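Local coordinates for protein endoglucanase FnCel5A (PDB 3NCO) that probably hydrolyses internal beta-1,4-glucosidic bonds of cellulose, as a glycoside hydrolase family 5 endoglucanase from a Fervidobacterium, at residues 155-158 / 159-163; 116-119 / 120-124; 31-34 / 35-39; 247-251 / 252-256. All blocks are in the same frame, centred on the assembly; numbering follows the deposited sequence.

All four contacts are local and belong to one (beta/alpha)8 barrel, the fold of glycoside hydrolase family 5. Along the chain they come in the order contact 3, contact 2, contact 1, contact 4. Contact 3 lies in the loop between strand 22-25 and helix 44-53. Contacts 2 and 1 lie on helices 112-130 and 151-168. Their centres are about 10 Å apart and they touch, with Val161 packed on Val120 and Trp123. Contact 4 ends helix 232-252 and leads into strand 256-261. Its centre is about 35 Å from that of contact 3, on the opposite side of the chain's centre. Contacts 1 and 2 thus join two neighbouring outer helices, while contacts 3 and 4 are separate local turns of the barrel.

Contact 1 of 4, residues 155-158 / 159-163; sequences NELY and PKVLG. With PO4 (phosphate ion), chain E.
The ring of Tyr158 lies against the pyrrolidine of Pro159, the next residue. Pro159 CD sits over one ring face, 3.7 Å from the centroid of the Tyr158 ring, in a CH-pi contact. CD is offset toward the rim and nearest Tyr158 CG, at 3.5 Å. The Tyr158 hydroxyl is bonded to the backbone O of Lys191, which anchors the far end of the ring. Both segments belong to helix 151-168 of the beta-alpha-beta unit formed with strands 137-140 and 174-177. Pro159 has no N-H to give, and the helix kinks there. Asn155 O instead has Pro159 CD at 3.0 Å. Lys160 N makes a weak bond to Leu157 O, three residues back. Four-residue bonding returns with Val161 N to Leu157 O at 3.1 Å and Leu162 N to Tyr158 O at 2.8 Å. Toward helix 112-130, Leu157 CD1 is 4.3 Å from Val161 CG2. Val161 CG1 is anti to the backbone N (chi1 -179°), which leaves CG2 beside the N, facing Leu157 CD1. At the other end, Asn155 ND2 donates to phosphate O4 at 3.0 Å. The phosphate, probably from the crystallisation liquor, also bonds Thr152. Asn155 OD1 accepts from Lys191 N, and ND2 also bonds Glu189 O.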
loop_
_atom_site.group_PDB
_atom_site.type_symbol
_atom_site.label_atom_id
_atom_site.label_comp_id
_atom_site.label_asym_id
_atom_site.label_seq_id
_atom_site.Cartn_x
_atom_site.Cartn_y
_atom_site.Cartn_z
ATOM N N ASN A 155 -2.956 -10.733 14.209
ATOM C CA ASN A 155 -1.973 -11.790 14.204
ATOM C C ASN A 155 -2.718 -13.122 14.098
ATOM O O ASN A 155 -2.175 -14.116 13.583
ATOM C CB ASN A 155 -1.168 -11.748 15.521
ATOM C CG ASN A 155 -0.049 -10.754 15.460
ATOM O OD1 ASN A 155 0.406 -10.446 14.381
ATOM N ND2 ASN A 155 0.368 -10.226 16.583
ATOM N N GLU A 156 -3.950 -13.135 14.605
ATOM C CA GLU A 156 -4.786 -14.337 14.544
ATOM C C GLU A 156 -5.447 -14.539 13.182
ATOM O O GLU A 156 -5.558 -15.681 12.676
ATOM C CB GLU A 156 -5.845 -14.350 15.660
ATOM C CG GLU A 156 -5.178 -14.386 17.073
ATOM C CD GLU A 156 -6.103 -14.035 18.276
ATOM O OE1 GLU A 156 -5.668 -14.303 19.440
ATOM O OE2 GLU A 156 -7.205 -13.465 18.089
ATOM N N LEU A 157 -5.890 -13.414 12.593
ATOM C CA LEU A 157 -6.623 -13.422 11.354
ATOM C C LEU A 157 -5.811 -13.643 10.069
ATOM O O LEU A 157 -6.184 -14.461 9.221
ATOM C CB LEU A 157 -7.424 -12.086 11.248
ATOM C CG LEU A 157 -8.203 -11.880 9.947
ATOM C CD1 LEU A 157 -9.205 -13.015 9.759
ATOM C CD2 LEU A 157 -8.940 -10.526 9.994
ATOM N N TYR A 158 -4.742 -12.848 9.887
ATOM C CA TYR A 158 -4.029 -12.882 8.635
ATOM C C TYR A 158 -3.511 -14.289 8.292
ATOM O O TYR A 158 -3.592 -14.650 7.116
ATOM C CB TYR A 158 -2.956 -11.769 8.507
ATOM C CG TYR A 158 -1.575 -12.130 8.995
ATOM C CD1 TYR A 158 -1.048 -11.581 10.189
ATOM C CD2 TYR A 158 -0.770 -12.997 8.252
ATOM C CE1 TYR A 158 0.221 -11.908 10.641
ATOM C CE2 TYR A 158 0.515 -13.330 8.687
ATOM C CZ TYR A 158 0.994 -12.789 9.878
ATOM O OH TYR A 158 2.281 -13.125 10.275
ATOM N N PRO A 159 -3.032 -15.102 9.303
ATOM C CA PRO A 159 -2.634 -16.467 8.894
ATOM C C PRO A 159 -3.789 -17.298 8.387
ATOM O O PRO A 159 -3.532 -18.175 7.554
ATOM C CB PRO A 159 -2.019 -17.075 10.178
ATOM C CG PRO A 159 -1.602 -15.844 11.009
ATOM C CD PRO A 159 -2.775 -14.897 10.750
ATOM N N LYS A 160 -5.030 -17.056 8.846
ATOM C CA LYS A 160 -6.152 -17.824 8.286
ATOM C C LYS A 160 -6.353 -17.442 6.832
ATOM O O LYS A 160 -6.561 -18.314 5.949
ATOM C CB LYS A 160 -7.415 -17.558 9.074
ATOM C CG LYS A 160 -7.254 -17.992 10.542
ATOM C CD LYS A 160 -8.513 -17.725 11.335
ATOM C CE LYS A 160 -8.284 -18.112 12.802
ATOM N NZ LYS A 160 -9.404 -17.625 13.658
ATOM N N VAL A 161 -6.206 -16.136 6.558
ATOM C CA VAL A 161 -6.385 -15.687 5.177
ATOM C C VAL A 161 -5.263 -16.293 4.330
ATOM O O VAL A 161 -5.510 -16.843 3.245
ATOM C CB VAL A 161 -6.386 -14.147 5.070
ATOM C CG1 VAL A 161 -6.589 -13.806 3.623
ATOM C CG2 VAL A 161 -7.540 -13.589 5.882
ATOM N N LEU A 162 -4.032 -16.180 4.843
ATOM C CA LEU A 162 -2.844 -16.702 4.141
ATOM C C LEU A 162 -3.006 -18.194 3.810
ATOM O O LEU A 162 -2.691 -18.625 2.688
ATOM C CB LEU A 162 -1.601 -16.517 5.000
ATOM C CG LEU A 162 -0.250 -16.901 4.363
ATOM C CD1 LEU A 162 -0.019 -16.115 3.054
ATOM C CD2 LEU A 162 0.838 -16.613 5.385
ATOM N N GLY A 163 -3.548 -18.960 4.763
ATOM C CA GLY A 163 -3.847 -20.382 4.542
ATOM C C GLY A 163 -4.724 -20.621 3.322
ATOM O O GLY A 163 -4.445 -21.533 2.483
HETATM P P PO4 E . -0.311 -11.305 20.400
HETATM O O1 PO4 E . 0.275 -9.903 20.449
HETATM O O2 PO4 E . 0.666 -12.342 20.956
HETATM O O3 PO4 E . -1.552 -11.261 21.292
HETATM O O4 PO4 E . -0.567 -11.746 18.950
#

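Contact 2 of 4, residues 116-119 / 120-124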
loop_
_atom_site.group_PDB
_atom_site.type_symbol
_atom_site.label_atom_id
_atom_site.label_comp_id
_atom_site.label_asym_id
_atom_site.label_seq_id
_atom_site.Cartn_x
_atom_site.Cartn_y
_atom_site.Cartn_z
ATOM N N GLY A 116 -13.898 -10.952 9.959
ATOM C CA GLY A 116 -12.668 -11.661 9.570
ATOM C C GLY A 116 -12.982 -12.858 8.686
ATOM O O GLY A 116 -12.300 -13.046 7.664
ATOM N N PRO A 117 -13.972 -13.681 9.079
ATOM C CA PRO A 117 -14.331 -14.760 8.176
ATOM C C PRO A 117 -14.797 -14.304 6.802
ATOM O O PRO A 117 -14.695 -15.084 5.858
ATOM C CB PRO A 117 -15.473 -15.460 8.913
ATOM C CG PRO A 117 -15.187 -15.198 10.376
ATOM C CD PRO A 117 -14.700 -13.774 10.359
ATOM N N VAL A 118 -15.298 -13.062 6.686
ATOM C CA VAL A 118 -15.724 -12.561 5.383
ATOM C C VAL A 118 -14.463 -12.235 4.567
ATOM O O VAL A 118 -14.378 -12.558 3.386
ATOM C CB VAL A 118 -16.664 -11.324 5.503
ATOM C CG1 VAL A 118 -17.050 -10.796 4.120
ATOM C CG2 VAL A 118 -17.897 -11.674 6.348
ATOM N N LEU A 119 -13.452 -11.645 5.214
ATOM C CA LEU A 119 -12.181 -11.411 4.542
ATOM C C LEU A 119 -11.573 -12.726 4.069
ATOM O O LEU A 119 -11.034 -12.820 2.952
ATOM C CB LEU A 119 -11.201 -10.675 5.491
ATOM C CG LEU A 119 -9.840 -10.351 4.876
ATOM C CD1 LEU A 119 -9.960 -9.290 3.778
ATOM C CD2 LEU A 119 -8.969 -9.905 6.053
ATOM N N VAL A 120 -11.658 -13.753 4.928
ATOM C CA VAL A 120 -11.117 -15.058 4.496
ATOM C C VAL A 120 -11.795 -15.505 3.180
ATOM O O VAL A 120 -11.117 -15.999 2.234
ATOM C CB VAL A 120 -11.264 -16.140 5.571
ATOM C CG1 VAL A 120 -10.899 -17.479 5.036
ATOM C CG2 VAL A 120 -10.349 -15.830 6.784
ATOM N N GLU A 121 -13.127 -15.389 3.112
ATOM C CA GLU A 121 -13.864 -15.806 1.900
ATOM C C GLU A 121 -13.550 -14.922 0.693
ATOM O O GLU A 121 -13.405 -15.431 -0.419
ATOM C CB GLU A 121 -15.363 -15.788 2.139
ATOM C CG GLU A 121 -15.846 -16.822 3.168
ATOM C CD GLU A 121 -15.315 -18.240 2.890
ATOM O OE1 GLU A 121 -15.484 -18.735 1.753
ATOM O OE2 GLU A 121 -14.713 -18.871 3.786
ATOM N N ILE A 122 -13.387 -13.622 0.912
ATOM C CA ILE A 122 -12.951 -12.726 -0.188
ATOM C C ILE A 122 -11.649 -13.226 -0.764
ATOM O O ILE A 122 -11.507 -13.414 -1.972
ATOM C CB ILE A 122 -12.809 -11.254 0.308
ATOM C CG1 ILE A 122 -14.204 -10.670 0.478
ATOM C CG2 ILE A 122 -11.954 -10.387 -0.676
ATOM C CD1 ILE A 122 -14.248 -9.383 1.305
ATOM N N TRP A 123 -10.688 -13.477 0.102
ATOM C CA TRP A 123 -9.380 -13.894 -0.363
ATOM C C TRP A 123 -9.358 -15.298 -0.978
ATOM O O TRP A 123 -8.556 -15.574 -1.900
ATOM C CB TRP A 123 -8.331 -13.696 0.727
ATOM C CG TRP A 123 -7.736 -12.280 0.585
ATOM C CD1 TRP A 123 -7.895 -11.175 1.446
ATOM C CD2 TRP A 123 -6.971 -11.813 -0.512
ATOM N NE1 TRP A 123 -7.219 -10.087 0.936
ATOM C CE2 TRP A 123 -6.669 -10.446 -0.280
ATOM C CE3 TRP A 123 -6.506 -12.434 -1.684
ATOM C CZ2 TRP A 123 -5.897 -9.688 -1.189
ATOM C CZ3 TRP A 123 -5.747 -11.718 -2.562
ATOM C CH2 TRP A 123 -5.436 -10.336 -2.338
ATOM N N LYS A 124 -10.211 -16.193 -0.490
ATOM C CA LYS A 124 -10.296 -17.509 -1.138
ATOM C C LYS A 124 -10.653 -17.305 -2.615
ATOM O O LYS A 124 -10.076 -17.944 -3.525
ATOM C CB LYS A 124 -11.357 -18.345 -0.439
ATOM C CG LYS A 124 -11.569 -19.701 -1.077
ATOM C CD LYS A 124 -12.514 -20.517 -0.194
ATOM C CE LYS A 124 -12.600 -22.007 -0.650
ATOM N NZ LYS A 124 -11.346 -22.776 -0.216
HETATM O O HOH W 1 -14.589 -17.830 6.300
#
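Leu119 runs alongside Trp123, one helical turn on, and both side chains point the same way. Its CB lies against the neighbouring peptide. Its CG, held anti to the backbone N (chi1 -179°), comes to 4.0 Å from Trp123 CD1. The branch Leu119 CD1 goes nearer, 3.6 Å from Trp123 CD1, and meets the indole at the edge, near the ring plane. Leu119 CD2 packs on Val161 of helix 151-168. Trp123 NE1 is bonded to Ile141 O, which fixes that edge. An alanine at Leu119 would lack CG and both methyls and would probably leave a gap beside the pyrrole edge of Trp123. On another side of the helix, Val118 CG1 and Ile122 CD1 are 4.2 Å apart. Backbone bonds join the same turns, among them Trp123 N to Leu119 O at 2.9 Å. This is helix 112-130, an outer helix of the TIM barrel. Val120 and Trp123 also turn to helix 151-168. Glu121 N donates to Pro117 O at 3.2 Å. A single water donates to both Pro117 O, at 2.8 Å, and Glu121 OE2, at 2.7 Å. The bend in the Glu121 chain (chi2 -50°) brings the carboxylate to this water. The helix thus has an apolar side, while a water-bridged acid and carbonyl mark its more polar one.

Contact 3 of 4, residues 31-34 / 35-39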
loop_
_atom_site.group_PDB
_atom_site.type_symbol
_atom_site.label_atom_id
_atom_site.label_comp_id
_atom_site.label_asym_id
_atom_site.label_seq_id
_atom_site.Cartn_x
_atom_site.Cartn_y
_atom_site.Cartn_z
ATOM N N GLU A 31 -10.995 1.558 -4.232
ATOM C CA GLU A 31 -11.354 1.498 -2.794
ATOM C C GLU A 31 -12.461 2.488 -2.419
ATOM O O GLU A 31 -12.824 2.582 -1.228
ATOM C CB GLU A 31 -10.147 1.618 -1.790
ATOM C CG GLU A 31 -9.623 3.033 -1.553
ATOM C CD GLU A 31 -8.872 3.677 -2.686
ATOM O OE1 GLU A 31 -9.052 3.354 -3.883
ATOM O OE2 GLU A 31 -8.066 4.591 -2.388
ATOM N N ALA A 32 -12.924 3.282 -3.404
ATOM C CA ALA A 32 -14.164 4.054 -3.223
ATOM C C ALA A 32 -15.332 3.094 -3.115
ATOM O O ALA A 32 -15.206 1.924 -3.410
ATOM C CB ALA A 32 -14.313 5.077 -4.363
ATOM N N PRO A 33 -16.498 3.544 -2.622
ATOM C CA PRO A 33 -17.599 2.571 -2.584
ATOM C C PRO A 33 -17.951 2.020 -3.973
ATOM O O PRO A 33 -18.348 0.850 -4.124
ATOM C CB PRO A 33 -18.781 3.391 -2.038
ATOM C CG PRO A 33 -18.133 4.549 -1.290
ATOM C CD PRO A 33 -16.860 4.858 -2.061
ATOM N N VAL A 34 -17.907 2.919 -4.963
ATOM C CA VAL A 34 -18.048 2.583 -6.374
ATOM C C VAL A 34 -16.915 3.338 -7.099
ATOM O O VAL A 34 -16.682 4.546 -6.863
ATOM C CB VAL A 34 -19.406 3.055 -6.949
ATOM C CG1 VAL A 34 -19.410 2.814 -8.456
ATOM C CG2 VAL A 34 -20.578 2.314 -6.319
ATOM N N GLU A 35 -16.189 2.639 -7.986
ATOM C CA GLU A 35 -15.040 3.317 -8.631
ATOM C C GLU A 35 -15.571 4.531 -9.385
ATOM O O GLU A 35 -16.503 4.443 -10.206
ATOM C CB GLU A 35 -14.305 2.399 -9.586
ATOM C CG GLU A 35 -12.939 2.956 -10.056
ATOM C CD GLU A 35 -12.328 2.161 -11.210
ATOM O OE1 GLU A 35 -12.919 1.136 -11.577
ATOM O OE2 GLU A 35 -11.276 2.587 -11.757
ATOM N N GLY A 36 -14.915 5.665 -9.140
ATOM C CA GLY A 36 -15.332 6.929 -9.765
ATOM C C GLY A 36 -16.046 7.841 -8.782
ATOM O O GLY A 36 -16.100 9.055 -8.975
ATOM N N SER A 37 -16.609 7.269 -7.722
ATOM C CA SER A 37 -17.421 8.121 -6.860
ATOM C C SER A 37 -16.622 9.126 -5.990
ATOM O O SER A 37 -17.232 10.039 -5.381
ATOM C CB SER A 37 -18.366 7.254 -6.023
ATOM O OG SER A 37 -17.638 6.521 -5.057
ATOM N N TRP A 38 -15.303 8.958 -5.939
ATOM C CA TRP A 38 -14.426 9.892 -5.280
ATOM C C TRP A 38 -13.688 10.732 -6.302
ATOM O O TRP A 38 -12.802 11.505 -5.936
ATOM C CB TRP A 38 -13.432 9.144 -4.365
ATOM C CG TRP A 38 -14.080 8.502 -3.133
ATOM C CD1 TRP A 38 -15.370 8.681 -2.668
ATOM C CD2 TRP A 38 -13.428 7.679 -2.164
ATOM N NE1 TRP A 38 -15.567 7.984 -1.476
ATOM C CE2 TRP A 38 -14.384 7.369 -1.149
ATOM C CE3 TRP A 38 -12.130 7.165 -2.046
ATOM C CZ2 TRP A 38 -14.076 6.556 -0.045
ATOM C CZ3 TRP A 38 -11.825 6.385 -0.922
ATOM C CH2 TRP A 38 -12.802 6.075 0.046
ATOM N N GLY A 39 -14.070 10.620 -7.570
ATOM C CA GLY A 39 -13.504 11.481 -8.604
ATOM C C GLY A 39 -12.323 10.886 -9.365
ATOM O O GLY A 39 -11.711 11.576 -10.189
#
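Trp38 lies with one indole face against Ala32, and Pro33 CD comes close to the indole on the same side as Ala32 CB. The chain doubles back here through two overlapping beta turns, type II from Val34 to Ser37 and type I from Gly36 to Gly39. They form part of the loop that follows strand 22-25 of the TIM barrel and precedes helix 44-53. Ala32 sits over the indole. Its CA is 3.7 Å from the centroid of the Trp38 six-membered ring and only 5° off the ring normal, a CH-pi contact. Ala32 CB lies farther toward the pyrrole part, 3.5 Å from Trp38 CD2. Pro33 crosses the tryptophan at about a right angle, with Pro33 CD 3.4 Å from Trp38 NE1. Glu31 also crosses Trp38 at about a right angle. Its carboxylate plane stands 72° from the ring plane, and Glu31 CG is 4.1 Å from Trp38 CZ3. The acid end is turned to the backbone: OE1 accepts from Ala29 N and OE2 from Asn28 N. Glu35 heads the other way, forming a salt bridge with Arg83 and accepting from Ile42 N. Gly36 and Gly39 have positive phi angles, at which a CB would be jammed against the preceding carbonyl O. Inside the first turn, Val34 O takes two bonds from Ser37. Ser37 N donates to Val34 O at 2.9 Å. Ser37 OG, placed between N and the carbonyl carbon (chi1 70°), donates to a lone pair of Val34 O at 2.8 Å.

Contact 4 of 4, residues 247-251 / 252-256; sequences EWAKK and NNVPI
Trp248 meets three residues that follow it: Asn252, Val254 and Ile256. The CH-pi contact is with Asn252. The side chain of Asn252 crosses one face of the indole obliquely, with ring and amide planes 32° apart. Its CB lies over the ring, 4.3 Å from the centroid of the Trp248 six-membered ring.

The apolar contacts lie farther round. Trp248 CG is anti to the backbone N (chi1 -180°), which sends the indole along the helix side toward Val254. There Trp248 CZ3 is 3.8 Å from Val254 CG1. Ile256 CD1 approaches the indole edge near its plane. Ala249 CB is pressed tightly on Ile256 CG1, at 3.4 Å. An alanine in place of Trp248 would probably leave the Asn252 side chain and Val254 CG1 without the aromatic surface they rest on.

Backbone hydrogen bonds close the helix in a Schellman motif, with Asn253 at positive phi (55°). Val254 N donates to Ala249 O at 3.0 Å, in a nearly straight bond. Asn253 N gives a weak bond to Lys250 O. Asn252 N donates to Trp248 O at 2.9 Å.

Water adds a bridge at the helix end. It donates to Lys250 O at 2.8 Å and accepts from Asn253 ND2 at 2.9 Å.

The motif turns the chain from helix 232-252 into barrel strand 256-261. Trp248, Val254 and Ile256 all pack on Val200 of the adjacent strand 198-204, while Pro255 rests on helix 12-20.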
loop_
_atom_site.group_PDB
_atom_site.type_symbol
_atom_site.label_atom_id
_atom_site.label_comp_id
_atom_site.label_asym_id
_atom_site.label_seq_id
_atom_site.Cartn_x
_atom_site.Cartn_y
_atom_site.Cartn_z
ATOM N N GLU A 247 15.963 -2.574 11.948
ATOM C CA GLU A 247 16.493 -3.534 12.931
ATOM C C GLU A 247 15.501 -4.682 13.214
ATOM O O GLU A 247 15.894 -5.872 13.321
ATOM C CB GLU A 247 16.880 -2.803 14.234
ATOM C CG GLU A 247 17.999 -1.755 14.031
ATOM C CD GLU A 247 18.310 -0.922 15.292
ATOM O OE1 GLU A 247 17.465 -0.889 16.236
ATOM O OE2 GLU A 247 19.396 -0.283 15.338
ATOM N N TRP A 248 14.225 -4.340 13.334
ATOM C CA TRP A 248 13.200 -5.392 13.506
ATOM C C TRP A 248 13.150 -6.373 12.330
ATOM O O TRP A 248 13.098 -7.594 12.534
ATOM C CB TRP A 248 11.808 -4.749 13.767
ATOM C CG TRP A 248 10.729 -5.750 13.953
ATOM C CD1 TRP A 248 10.308 -6.293 15.124
ATOM C CD2 TRP A 248 9.930 -6.356 12.919
ATOM N NE1 TRP A 248 9.299 -7.208 14.897
ATOM C CE2 TRP A 248 9.034 -7.261 13.549
ATOM C CE3 TRP A 248 9.869 -6.207 11.510
ATOM C CZ2 TRP A 248 8.061 -8.022 12.822
ATOM C CZ3 TRP A 248 8.922 -6.982 10.787
ATOM C CH2 TRP A 248 8.027 -7.862 11.449
ATOM N N ALA A 249 13.137 -5.827 11.108
ATOM C CA ALA A 249 13.055 -6.688 9.932
ATOM C C ALA A 249 14.282 -7.623 9.799
ATOM O O ALA A 249 14.140 -8.789 9.353
ATOM C CB ALA A 249 12.859 -5.850 8.706
ATOM N N LYS A 250 15.469 -7.100 10.108
ATOM C CA LYS A 250 16.659 -7.946 10.034
ATOM C C LYS A 250 16.563 -9.066 11.080
ATOM O O LYS A 250 16.968 -10.219 10.837
ATOM C CB LYS A 250 17.893 -7.109 10.291
ATOM C CG LYS A 250 18.265 -6.205 9.138
ATOM C CD LYS A 250 19.283 -5.334 9.793
ATOM C CE LYS A 250 19.953 -4.421 8.889
ATOM N NZ LYS A 250 20.861 -3.741 9.887
ATOM N N LYS A 251 16.087 -8.708 12.287
ATOM C CA LYS A 251 15.973 -9.712 13.347
ATOM C C LYS A 251 14.975 -10.771 12.956
ATOM O O LYS A 251 15.145 -11.951 13.320
ATOM C CB LYS A 251 15.558 -9.046 14.660
ATOM C CG LYS A 251 15.458 -10.022 15.820
ATOM C CD LYS A 251 14.974 -9.354 17.078
ATOM C CE LYS A 251 14.898 -10.391 18.227
ATOM N NZ LYS A 251 16.077 -11.274 18.258
ATOM N N ASN A 252 13.930 -10.358 12.213
ATOM C CA ASN A 252 12.827 -11.263 11.847
ATOM C C ASN A 252 12.922 -11.847 10.420
ATOM O O ASN A 252 12.037 -12.613 9.943
ATOM C CB ASN A 252 11.474 -10.595 12.099
ATOM C CG ASN A 252 11.225 -10.434 13.593
ATOM O OD1 ASN A 252 11.514 -9.387 14.171
ATOM N ND2 ASN A 252 10.764 -11.480 14.217
ATOM N N ASN A 253 14.084 -11.563 9.801
ATOM C CA ASN A 253 14.448 -12.182 8.525
ATOM C C ASN A 253 13.371 -11.964 7.478
ATOM O O ASN A 253 12.997 -12.898 6.767
ATOM C CB ASN A 253 14.658 -13.684 8.750
ATOM C CG ASN A 253 15.664 -13.941 9.861
ATOM O OD1 ASN A 253 15.413 -14.705 10.814
ATOM N ND2 ASN A 253 16.815 -13.291 9.737
ATOM N N VAL A 254 12.881 -10.734 7.379
ATOM C CA VAL A 254 11.771 -10.441 6.434
ATOM C C VAL A 254 12.055 -9.118 5.698
ATOM O O VAL A 254 12.624 -8.195 6.281
ATOM C CB VAL A 254 10.428 -10.429 7.203
ATOM C CG1 VAL A 254 10.359 -9.245 8.158
ATOM C CG2 VAL A 254 9.207 -10.525 6.280
ATOM N N PRO A 255 11.677 -9.024 4.394
ATOM C CA PRO A 255 11.887 -7.743 3.706
ATOM C C PRO A 255 10.777 -6.755 4.042
ATOM O O PRO A 255 9.714 -7.164 4.501
ATOM C CB PRO A 255 11.747 -8.096 2.222
ATOM C CG PRO A 255 11.488 -9.554 2.125
ATOM C CD PRO A 255 11.112 -10.055 3.503
ATOM N N ILE A 256 11.041 -5.468 3.768
ATOM C CA ILE A 256 10.118 -4.401 4.114
ATOM C C ILE A 256 9.760 -3.575 2.863
ATOM O O ILE A 256 10.654 -3.092 2.150
ATOM C CB ILE A 256 10.794 -3.422 5.122
ATOM C CG1 ILE A 256 11.044 -4.134 6.443
ATOM C CG2 ILE A 256 9.988 -2.136 5.299
ATOM C CD1 ILE A 256 9.746 -4.358 7.281
HETATM O O HOH W 2 17.874 -10.996 8.345
#